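Local coordinates for protein serine acetyltransferase 1, putative (Entamoeba histolytica, PDB 7BW9) that probably transfers an acetyl group to the hydroxyl of serine, a step of cysteine biosynthesis, and binds cysteine, at residues 101-104 / 105-109. Residues are numbered along the deposited sequence; the frame is centred on the assembly and turned at random.
Sequences ELVK and QDIIA
The flat amide of Q105 meets L102 at its NE2 edge, where L102 CD2 lies close to the amide plane, 3.7 Å from NE2, a van der Waals approach between obliquely crossed side chains. With the chain outstretched from CA to CD (chi2 178°), the amide turns one face, at a slant, to E101 O, 3.8 Å from Q105 CD; the same oxygen is 3.3 Å from Q105 CG. OE1 makes a weak hydrogen bond to N305 of a second subunit. A second flat group, the D106 carboxylate, has L102 O almost squarely over one face, 3.4 Å from D106 CG; both sides are acceptors, and no hydrogen bond joins them. On that same face one water, well above the carboxylate plane, bridges the two acceptors, donating to L102 O and D106 OD1 at 2.5 Å and 2.7 Å. OD1 also takes the N-H of F176, and OD2 pairs with R137 of helix 128-144. This buried acid is thus well satisfied, and the arginine would probably stabilise its negative charge. L102 O also receives the N-H of D106. On another side of the helix, V103 CG1 packs against I107 CD1 at 3.9 Å, an apolar contact that F46 touches from outside; I107 also reaches helix 120-126. K104 folds back toward E101, its chain bent at chi3 (75°); the main acidic partner of NZ is D19, and the 3.4 Å salt bridge to E101 OE1 is a weak addition, while S15 binds E101 OE2. Four successive i to i+4 backbone bonds, from Q105 N to E101 O through I108 N to K104 O, mark regular alpha-helix. The arrangement is that of a helix in the alpha-helical N-terminal domain of serine acetyltransferases, here linked through D106 to F176, close to the start of the left-handed parallel beta-helix.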
ATOM      1  N   GLU A 101     -11.197  24.248   5.984  1.00 20.76           N
ATOM      2  CA  GLU A 101     -10.433  25.299   5.320  1.00 24.79           C
ATOM      3  C   GLU A 101      -8.997  24.859   5.073  1.00 21.79           C
ATOM      4  O   GLU A 101      -8.403  25.211   4.046  1.00 19.41           O
ATOM      5  CB  GLU A 101     -10.454  26.591   6.144  1.00 24.76           C
ATOM      6  CG  GLU A 101     -11.841  27.186   6.360  1.00 33.89           C
ATOM      7  CD  GLU A 101     -12.700  27.155   5.095  1.00 50.57           C
ATOM      8  OE1 GLU A 101     -12.363  27.871   4.118  1.00 53.75           O
ATOM      9  OE2 GLU A 101     -13.704  26.399   5.072  1.00 49.40           O
ATOM     10  N   LEU A 102      -8.427  24.088   6.009  1.00 19.20           N
ATOM     11  CA  LEU A 102      -7.074  23.551   5.831  1.00 20.91           C
ATOM     12  C   LEU A 102      -7.013  22.532   4.693  1.00 21.90           C
ATOM     13  O   LEU A 102      -6.079  22.554   3.876  1.00 18.28           O
ATOM     14  CB  LEU A 102      -6.585  22.925   7.143  1.00 23.10           C
ATOM     15  CG  LEU A 102      -6.147  23.893   8.256  1.00 22.64           C
ATOM     16  CD1 LEU A 102      -5.819  23.143   9.540  1.00 21.62           C
ATOM     17  CD2 LEU A 102      -4.967  24.767   7.827  1.00 19.61           C
ATOM     18  N   VAL A 103      -7.998  21.632   4.618  1.00 15.80           N
ATOM     19  CA  VAL A 103      -8.015  20.644   3.544  1.00 17.09           C
ATOM     20  C   VAL A 103      -8.135  21.335   2.190  1.00 17.18           C
ATOM     21  O   VAL A 103      -7.460  20.959   1.217  1.00 16.56           O
ATOM     22  CB  VAL A 103      -9.149  19.627   3.786  1.00 20.51           C
ATOM     23  CG1 VAL A 103      -9.401  18.791   2.542  1.00 14.97           C
ATOM     24  CG2 VAL A 103      -8.802  18.731   4.994  1.00 18.95           C
ATOM     25  N   LYS A 104      -8.960  22.387   2.117  1.00 15.01           N
ATOM     26  CA  LYS A 104      -9.078  23.159   0.880  1.00 19.65           C
ATOM     27  C   LYS A 104      -7.728  23.711   0.443  1.00 17.19           C
ATOM     28  O   LYS A 104      -7.410  23.722  -0.752  1.00 13.21           O
ATOM     29  CB  LYS A 104     -10.071  24.309   1.060  1.00 21.49           C
ATOM     30  CG  LYS A 104     -11.530  23.895   1.171  1.00 24.13           C
ATOM     31  CD  LYS A 104     -12.378  25.099   1.601  1.00 25.29           C
ATOM     32  CE  LYS A 104     -12.576  26.071   0.453  1.00 28.29           C
ATOM     33  NZ  LYS A 104     -13.333  27.282   0.889  1.00 32.55           N
ATOM     34  N   GLN A 105      -6.920  24.173   1.395  1.00 12.82           N
ATOM     35  CA  GLN A 105      -5.601  24.674   1.029  1.00 16.71           C
ATOM     36  C   GLN A 105      -4.657  23.551   0.626  1.00 14.66           C
ATOM     37  O   GLN A 105      -3.843  23.743  -0.280  1.00 15.39           O
ATOM     38  CB  GLN A 105      -5.032  25.507   2.166  1.00 17.61           C
ATOM     39  CG  GLN A 105      -5.914  26.719   2.469  1.00 18.14           C
ATOM     40  CD  GLN A 105      -5.383  27.519   3.636  1.00 27.65           C
ATOM     41  OE1 GLN A 105      -5.252  28.741   3.560  1.00 29.94           O
ATOM     42  NE2 GLN A 105      -5.050  26.830   4.715  1.00 24.46           N
ATOM     43  N   ASP A 106      -4.777  22.362   1.244  1.00 16.90           N
ATOM     44  CA  ASP A 106      -4.023  21.212   0.747  1.00 19.71           C
ATOM     45  C   ASP A 106      -4.385  20.911  -0.708  1.00 15.36           C
ATOM     46  O   ASP A 106      -3.508  20.617  -1.531  1.00 15.61           O
ATOM     47  CB  ASP A 106      -4.264  19.978   1.630  1.00 17.85           C
ATOM     48  CG  ASP A 106      -3.765  20.159   3.079  1.00 26.15           C
ATOM     49  OD1 ASP A 106      -2.756  20.885   3.322  1.00 24.19           O
ATOM     50  OD2 ASP A 106      -4.389  19.559   3.988  1.00 23.19           O
ATOM     51  N   ILE A 107      -5.676  21.001  -1.045  1.00 20.33           N
ATOM     52  CA  ILE A 107      -6.117  20.776  -2.423  1.00 16.31           C
ATOM     53  C   ILE A 107      -5.512  21.813  -3.357  1.00 15.95           C
ATOM     54  O   ILE A 107      -5.050  21.485  -4.458  1.00 18.45           O
ATOM     55  CB  ILE A 107      -7.654  20.786  -2.491  1.00 15.82           C
ATOM     56  CG1 ILE A 107      -8.216  19.514  -1.854  1.00 14.47           C
ATOM     57  CG2 ILE A 107      -8.140  20.994  -3.927  1.00 16.00           C
ATOM     58  CD1 ILE A 107      -9.588  19.728  -1.272  1.00 15.97           C
ATOM     59  N   ILE A 108      -5.524  23.079  -2.945  1.00 18.17           N
ATOM     60  CA  ILE A 108      -4.881  24.129  -3.733  1.00 18.86           C
ATOM     61  C   ILE A 108      -3.408  23.806  -3.938  1.00 14.33           C
ATOM     62  O   ILE A 108      -2.881  23.926  -5.049  1.00 15.29           O
ATOM     63  CB  ILE A 108      -5.055  25.500  -3.055  1.00 19.73           C
ATOM     64  CG1 ILE A 108      -6.529  25.949  -3.082  1.00 21.63           C
ATOM     65  CG2 ILE A 108      -4.110  26.531  -3.680  1.00 18.53           C
ATOM     66  CD1 ILE A 108      -7.212  25.773  -4.408  1.00 28.57           C
ATOM     67  N   ALA A 109      -2.727  23.394  -2.861  1.00 15.82           N
ATOM     68  CA  ALA A 109      -1.303  23.065  -2.943  1.00 16.35           C
ATOM     69  C   ALA A 109      -1.064  21.916  -3.904  1.00 17.75           C
ATOM     70  O   ALA A 109      -0.060  21.901  -4.629  1.00 14.83           O
ATOM     71  CB  ALA A 109      -0.756  22.701  -1.559  1.00 12.47           C
TER
HETATM   72  O   HOH W   1      -3.683  23.119   4.478  1.00 15.60           O